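Local atomic coordinates of Rho-related gtp-binding protein RHOD (Homo sapiens, PDB entry 2J1L), a protein that belongs to the Rho branch of the Ras family of small GTP-binding proteins and here holds guanosine-5'-diphosphate and a magnesium ion. Residues 47-55 / 190-200. Sequence-based numbering, arbitrary orientation.
With MG (magnesium ion), chain C; GDP (guanosine-5'-diphosphate), chain B.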
ATOM      1  N   LYS A  47       7.398  -1.611   1.040  1.00 62.37           N
ATOM      2  CA  LYS A  47       6.710  -1.054   2.199  1.00 61.90           C
ATOM      3  C   LYS A  47       7.608  -0.131   3.023  1.00 62.40           C
ATOM      4  O   LYS A  47       7.276   1.036   3.234  1.00 62.05           O
ATOM      5  CB  LYS A  47       6.140  -2.184   3.068  1.00 61.86           C
ATOM      6  CG  LYS A  47       5.069  -3.066   2.330  1.00 60.89           C
ATOM      7  CD  LYS A  47       4.506  -4.255   3.137  1.00 61.54           C
ATOM      8  CE  LYS A  47       5.541  -5.101   3.922  1.00 60.63           C
ATOM      9  NZ  LYS A  47       6.516  -5.796   3.052  1.00 60.52           N
ATOM     10  N   THR A  48       8.751  -0.635   3.474  1.00 62.92           N
ATOM     11  CA  THR A  48       9.659   0.148   4.315  1.00 63.20           C
ATOM     12  C   THR A  48      10.082   1.431   3.599  1.00 64.36           C
ATOM     13  O   THR A  48      10.152   2.494   4.198  1.00 64.33           O
ATOM     14  CB  THR A  48      10.902  -0.671   4.728  1.00 63.20           C
ATOM     15  OG1 THR A  48      10.494  -1.947   5.256  1.00 61.29           O
ATOM     16  CG2 THR A  48      11.711   0.080   5.784  1.00 62.08           C
ATOM     17  N   SER A  49      10.325   1.327   2.298  1.00 65.61           N
ATOM     18  CA  SER A  49      10.752   2.477   1.481  1.00 66.14           C
ATOM     19  C   SER A  49       9.693   3.545   1.328  1.00 66.18           C
ATOM     20  O   SER A  49       9.987   4.741   1.288  1.00 66.23           O
ATOM     21  CB  SER A  49      11.149   1.995   0.094  1.00 66.14           C
ATOM     22  OG  SER A  49      12.350   1.270   0.203  1.00 67.52           O
ATOM     23  N   LEU A  50       8.459   3.102   1.210  1.00 66.68           N
ATOM     24  CA  LEU A  50       7.332   4.015   1.169  1.00 67.38           C
ATOM     25  C   LEU A  50       7.394   4.877   2.435  1.00 68.14           C
ATOM     26  O   LEU A  50       7.277   6.096   2.402  1.00 67.82           O
ATOM     27  CB  LEU A  50       6.043   3.187   1.088  1.00 67.40           C
ATOM     28  CG  LEU A  50       4.745   3.792   0.600  1.00 68.18           C
ATOM     29  CD1 LEU A  50       4.904   4.228  -0.851  1.00 69.88           C
ATOM     30  CD2 LEU A  50       3.632   2.759   0.741  1.00 66.76           C
ATOM     31  N   LEU A  51       7.674   4.222   3.547  1.00 69.89           N
ATOM     32  CA  LEU A  51       7.660   4.869   4.852  1.00 71.49           C
ATOM     33  C   LEU A  51       8.778   5.855   4.982  1.00 72.56           C
ATOM     34  O   LEU A  51       8.566   6.961   5.454  1.00 72.68           O
ATOM     35  CB  LEU A  51       7.772   3.825   5.959  1.00 71.81           C
ATOM     36  CG  LEU A  51       6.714   4.017   7.026  1.00 72.90           C
ATOM     37  CD1 LEU A  51       6.755   2.846   8.007  1.00 72.95           C
ATOM     38  CD2 LEU A  51       6.923   5.384   7.705  1.00 73.35           C
ATOM     39  N   MET A  52       9.969   5.456   4.545  1.00 74.62           N
ATOM     40  CA  MET A  52      11.139   6.345   4.553  1.00 76.02           C
ATOM     41  C   MET A  52      10.793   7.648   3.898  1.00 76.23           C
ATOM     42  O   MET A  52      10.922   8.700   4.499  1.00 76.74           O
ATOM     43  CB  MET A  52      12.322   5.771   3.756  1.00 76.81           C
ATOM     44  CG  MET A  52      12.838   4.416   4.197  1.00 79.37           C
ATOM     45  SD  MET A  52      13.204   4.353   5.949  1.00 85.04           S
ATOM     46  N   VAL A  53      10.369   7.570   2.645  1.00 76.33           N
ATOM     47  CA  VAL A  53      10.182   8.773   1.852  1.00 76.36           C
ATOM     48  C   VAL A  53       9.181   9.681   2.534  1.00 76.14           C
ATOM     49  O   VAL A  53       9.414  10.869   2.726  1.00 76.10           O
ATOM     50  CB  VAL A  53       9.705   8.431   0.439  1.00 76.61           C
ATOM     51  CG1 VAL A  53       9.065   9.667  -0.215  1.00 77.40           C
ATOM     52  CG2 VAL A  53      10.889   7.849  -0.389  1.00 75.81           C
ATOM     53  N   PHE A  54       8.067   9.094   2.935  1.00 76.45           N
ATOM     54  CA  PHE A  54       7.050   9.838   3.655  1.00 76.34           C
ATOM     55  C   PHE A  54       7.628  10.501   4.920  1.00 75.95           C
ATOM     56  O   PHE A  54       7.478  11.690   5.110  1.00 75.37           O
ATOM     57  CB  PHE A  54       5.876   8.923   3.999  1.00 76.51           C
ATOM     58  CG  PHE A  54       4.719   9.642   4.600  1.00 76.13           C
ATOM     59  CD1 PHE A  54       4.157  10.730   3.952  1.00 76.42           C
ATOM     60  CD2 PHE A  54       4.187   9.235   5.806  1.00 76.84           C
ATOM     61  CE1 PHE A  54       3.083  11.422   4.503  1.00 77.08           C
ATOM     62  CE2 PHE A  54       3.101   9.911   6.368  1.00 77.65           C
ATOM     63  CZ  PHE A  54       2.552  11.016   5.709  1.00 77.48           C
ATOM     64  N   ALA A  55       8.307   9.717   5.755  1.00 75.90           N
ATOM     65  CA  ALA A  55       8.938  10.226   6.990  1.00 75.52           C
ATOM     66  C   ALA A  55      10.077  11.200   6.691  1.00 74.94           C
ATOM     67  O   ALA A  55       9.994  12.372   7.031  1.00 74.97           O
ATOM     68  CB  ALA A  55       9.445   9.041   7.886  1.00 75.25           C
ATOM     69  N   ALA A 190       8.149   5.351  -4.481  1.00 63.99           N
ATOM     70  CA  ALA A 190       8.940   5.910  -3.404  1.00 64.46           C
ATOM     71  C   ALA A 190      10.251   6.460  -3.961  1.00 65.58           C
ATOM     72  O   ALA A 190      10.805   7.425  -3.442  1.00 65.98           O
ATOM     73  CB  ALA A 190       9.199   4.866  -2.349  1.00 64.21           C
ATOM     74  N   ARG A 191      10.736   5.861  -5.046  1.00 66.87           N
ATOM     75  CA  ARG A 191      11.982   6.292  -5.667  1.00 67.77           C
ATOM     76  C   ARG A 191      11.916   7.721  -6.207  1.00 67.84           C
ATOM     77  O   ARG A 191      12.864   8.476  -6.042  1.00 67.95           O
ATOM     78  CB  ARG A 191      12.368   5.335  -6.802  1.00 68.33           C
ATOM     79  CG  ARG A 191      13.650   5.721  -7.547  1.00 70.03           C
ATOM     80  CD  ARG A 191      14.871   5.584  -6.638  1.00 72.66           C
ATOM     81  NE  ARG A 191      15.200   4.170  -6.422  1.00 74.17           N
ATOM     82  CZ  ARG A 191      16.240   3.527  -6.961  1.00 74.27           C
ATOM     83  NH1 ARG A 191      17.109   4.160  -7.749  1.00 74.57           N
ATOM     84  NH2 ARG A 191      16.416   2.234  -6.693  1.00 74.33           N
ATOM     85  N   LEU A 192      10.815   8.075  -6.867  1.00 68.13           N
ATOM     86  CA  LEU A 192      10.656   9.403  -7.454  1.00 68.39           C
ATOM     87  C   LEU A 192       9.838  10.330  -6.568  1.00 69.08           C
ATOM     88  O   LEU A 192       9.369  11.363  -7.034  1.00 68.52           O
ATOM     89  CB  LEU A 192       9.956   9.290  -8.810  1.00 68.37           C
ATOM     90  CG  LEU A 192      10.570   8.358  -9.862  1.00 68.38           C
ATOM     91  CD1 LEU A 192       9.689   8.307 -11.113  1.00 67.01           C
ATOM     92  CD2 LEU A 192      11.997   8.785 -10.211  1.00 67.33           C
ATOM     93  N   HIS A 193       9.653   9.961  -5.302  1.00 70.25           N
ATOM     94  CA  HIS A 193       8.714  10.659  -4.415  1.00 71.44           C
ATOM     95  C   HIS A 193       7.428  11.017  -5.161  1.00 71.10           C
ATOM     96  O   HIS A 193       6.948  12.144  -5.095  1.00 70.83           O
ATOM     97  CB  HIS A 193       9.322  11.948  -3.852  1.00 72.44           C
ATOM     98  CG  HIS A 193      10.567  11.754  -3.036  1.00 75.66           C
ATOM     99  ND1 HIS A 193      11.586  10.899  -3.408  1.00 78.50           N
ATOM    100  CD2 HIS A 193      10.981  12.363  -1.895  1.00 78.05           C
ATOM    101  CE1 HIS A 193      12.559  10.962  -2.512  1.00 79.11           C
ATOM    102  NE2 HIS A 193      12.219  11.846  -1.587  1.00 79.46           N
ATOM    103  N   ASP A 194       6.878  10.056  -5.882  1.00 70.89           N
ATOM    104  CA  ASP A 194       5.709  10.303  -6.711  1.00 70.92           C
ATOM    105  C   ASP A 194       4.458   9.746  -6.028  1.00 69.81           C
ATOM    106  O   ASP A 194       4.290   8.542  -5.899  1.00 69.80           O
ATOM    107  CB  ASP A 194       5.929   9.667  -8.093  1.00 71.49           C
ATOM    108  CG  ASP A 194       4.753   9.869  -9.049  1.00 73.62           C
ATOM    109  OD1 ASP A 194       3.899  10.752  -8.813  1.00 76.74           O
ATOM    110  OD2 ASP A 194       4.701   9.135 -10.063  1.00 76.53           O
ATOM    111  N   ASN A 195       3.612  10.649  -5.555  1.00 69.02           N
ATOM    112  CA  ASN A 195       2.290  10.318  -5.053  1.00 68.63           C
ATOM    113  C   ASN A 195       2.272   9.607  -3.703  1.00 68.06           C
ATOM    114  O   ASN A 195       1.267   9.015  -3.313  1.00 68.05           O
ATOM    115  CB  ASN A 195       1.544   9.477  -6.070  1.00 68.91           C
ATOM    116  CG  ASN A 195       0.065   9.682  -5.988  1.00 70.59           C
ATOM    117  OD1 ASN A 195      -0.400  10.830  -5.961  1.00 73.74           O
ATOM    118  ND2 ASN A 195      -0.695   8.586  -5.931  1.00 70.29           N
ATOM    119  N   VAL A 196       3.374   9.696  -2.976  1.00 67.57           N
ATOM    120  CA  VAL A 196       3.532   8.983  -1.716  1.00 67.11           C
ATOM    121  C   VAL A 196       2.722   9.629  -0.577  1.00 66.93           C
ATOM    122  O   VAL A 196       2.010   8.929   0.159  1.00 67.11           O
ATOM    123  CB  VAL A 196       5.030   8.849  -1.363  1.00 67.17           C
ATOM    124  CG1 VAL A 196       5.212   8.342   0.064  1.00 67.21           C
ATOM    125  CG2 VAL A 196       5.704   7.906  -2.394  1.00 66.40           C
ATOM    126  N   HIS A 197       2.806  10.945  -0.449  1.00 66.03           N
ATOM    127  CA  HIS A 197       1.971  11.669   0.504  1.00 66.14           C
ATOM    128  C   HIS A 197       0.497  11.505   0.228  1.00 64.83           C
ATOM    129  O   HIS A 197      -0.302  11.469   1.171  1.00 65.00           O
ATOM    130  CB  HIS A 197       2.255  13.178   0.475  1.00 67.05           C
ATOM    131  CG  HIS A 197       3.548  13.555   1.100  1.00 69.31           C
ATOM    132  ND1 HIS A 197       3.639  13.962   2.415  1.00 72.98           N
ATOM    133  CD2 HIS A 197       4.808  13.584   0.598  1.00 72.08           C
ATOM    134  CE1 HIS A 197       4.905  14.241   2.692  1.00 74.87           C
ATOM    135  NE2 HIS A 197       5.631  14.028   1.603  1.00 74.68           N
ATOM    136  N   ALA A 198       0.126  11.481  -1.049  1.00 63.26           N
ATOM    137  CA  ALA A 198      -1.267  11.268  -1.409  1.00 62.73           C
ATOM    138  C   ALA A 198      -1.729   9.935  -0.853  1.00 61.84           C
ATOM    139  O   ALA A 198      -2.812   9.857  -0.296  1.00 62.23           O
ATOM    140  CB  ALA A 198      -1.478  11.319  -2.922  1.00 62.78           C
ATOM    141  N   VAL A 199      -0.905   8.899  -0.947  1.00 60.60           N
ATOM    142  CA  VAL A 199      -1.311   7.618  -0.385  1.00 60.11           C
ATOM    143  C   VAL A 199      -1.682   7.755   1.087  1.00 59.97           C
ATOM    144  O   VAL A 199      -2.711   7.255   1.519  1.00 60.25           O
ATOM    145  CB  VAL A 199      -0.240   6.510  -0.528  1.00 60.06           C
ATOM    146  CG1 VAL A 199      -0.736   5.242   0.105  1.00 57.60           C
ATOM    147  CG2 VAL A 199       0.121   6.275  -2.005  1.00 59.41           C
ATOM    148  N   PHE A 200      -0.862   8.433   1.864  1.00 59.97           N
ATOM    149  CA  PHE A 200      -1.114   8.477   3.291  1.00 60.49           C
ATOM    150  C   PHE A 200      -2.201   9.483   3.662  1.00 60.94           C
ATOM    151  O   PHE A 200      -2.790   9.376   4.720  1.00 60.97           O
ATOM    152  CB  PHE A 200       0.172   8.734   4.058  1.00 60.13           C
ATOM    153  CG  PHE A 200       1.094   7.557   4.061  1.00 61.15           C
ATOM    154  CD1 PHE A 200       0.941   6.533   4.999  1.00 60.87           C
ATOM    155  CD2 PHE A 200       2.104   7.439   3.115  1.00 61.71           C
ATOM    156  CE1 PHE A 200       1.766   5.460   4.998  1.00 59.15           C
ATOM    157  CE2 PHE A 200       2.942   6.342   3.129  1.00 61.27           C
ATOM    158  CZ  PHE A 200       2.757   5.350   4.061  1.00 60.12           C
TER
HETATM  159 MG    MG C1195      10.390  -4.229   4.662  1.00 76.55          MG
HETATM  160  PB  GDP B1194       9.768  -4.167   1.834  1.00 70.29           P
HETATM  161  O1B GDP B1194       9.913  -3.106   2.879  1.00 71.86           O
HETATM  162  O2B GDP B1194       8.335  -4.436   1.495  1.00 71.57           O
HETATM  163  O3B GDP B1194      10.422  -5.434   2.326  1.00 72.76           O
HETATM  164  O3A GDP B1194      10.474  -3.639   0.505  1.00 71.68           O
HETATM  165  PA  GDP B1194      11.627  -2.507   0.658  1.00 73.49           P
HETATM  166  O1A GDP B1194      11.081  -1.145   1.020  1.00 70.51           O
HETATM  167  O2A GDP B1194      12.584  -2.942   1.738  1.00 70.45           O
HETATM  168  O5' GDP B1194      12.284  -2.449  -0.818  1.00 71.09           O
HETATM  169  C5' GDP B1194      12.628  -3.634  -1.523  1.00 71.44           C
HETATM  170  C4' GDP B1194      13.483  -3.306  -2.734  1.00 73.02           C
HETATM  171  O4' GDP B1194      12.797  -2.512  -3.721  1.00 71.75           O
HETATM  172  C3' GDP B1194      14.691  -2.465  -2.321  1.00 74.67           C
HETATM  173  O3' GDP B1194      15.770  -2.641  -3.258  1.00 76.97           O
HETATM  174  C2' GDP B1194      14.211  -1.056  -2.474  1.00 73.07           C
HETATM  175  O2' GDP B1194      15.265  -0.132  -2.685  1.00 76.60           O
HETATM  176  C1' GDP B1194      13.404  -1.198  -3.733  1.00 70.42           C
HETATM  177  N9  GDP B1194      12.381  -0.154  -3.814  1.00 69.50           N
HETATM  178  C8  GDP B1194      11.543   0.281  -2.854  1.00 69.86           C
HETATM  179  N7  GDP B1194      10.710   1.238  -3.360  1.00 69.92           N
HETATM  180  C5  GDP B1194      11.032   1.411  -4.650  1.00 68.20           C
HETATM  181  C6  GDP B1194      10.553   2.249  -5.747  1.00 69.17           C
HETATM  182  O6  GDP B1194       9.606   3.075  -5.592  1.00 69.71           O
HETATM  183  N1  GDP B1194      11.172   2.097  -6.922  1.00 69.34           N
HETATM  184  C2  GDP B1194      12.187   1.230  -7.121  1.00 69.77           C
HETATM  185  N2  GDP B1194      12.754   1.154  -8.348  1.00 69.92           N
HETATM  186  N3  GDP B1194      12.679   0.424  -6.163  1.00 68.65           N
HETATM  187  C4  GDP B1194      12.131   0.488  -4.939  1.00 68.96           C
HETATM  188  O   HOH W   1       8.669  -3.898   5.975  1.00 73.23           O
HETATM  189  O   HOH W   2      12.319  -3.323   4.289  1.00 69.72           O
HETATM  190  O   HOH W   3      11.309  -3.736   6.546  1.00 62.30           O
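F54 and F200 carry the aromatic part of this contact, their rings in an offset stack with centroids 4.4 Å apart and nearly parallel planes. The displacement brings F200 CB over the same F54 ring, a CH-pi contact whose nearest approach is to F54 CZ at 3.7 Å. With its CG anti to the backbone N (chi1 -173°), F54 also turns its CD1-CE1 edge onto the face of H197, an offset edge-to-face pair with planes at 70°.

Aliphatic packing continues toward the nucleotide. V196 CG1 rests against L50 O, F54 CB and V53 CG1, while L50 CG meets F200 CE2 at 4.0 Å. The two branches of V53 divide the work: CG1 lies over the H193 ring, 3.9 Å from its centroid in a CH-pi contact, and CG2 packs against A190 CB.

Polar bonds run from both segments to guanosine-5'-diphosphate. K47 N and NZ both donate to the beta-phosphate oxygen O2B, NZ at 2.8 Å, and S49 N and OG grip O1A of the alpha-phosphate. T48 N holds O1B, and T48 OG1 binds the magnesium ion at 2.4 Å, as expected at a P-loop. From the other segment, R191 N donates a hydrogen bond to O6 of the guanine of guanosine-5'-diphosphate, 3.1 Å away.

Helix 47-55 follows the phosphate-binding loop, and its axis lies about 100° from that of segment 196-200, at the start of helix 196-209. F54 also rests on strands 69-77 and 80-88, while V199 and F200 lean on L110 of strand 106-114, seating both helices against the central sheet.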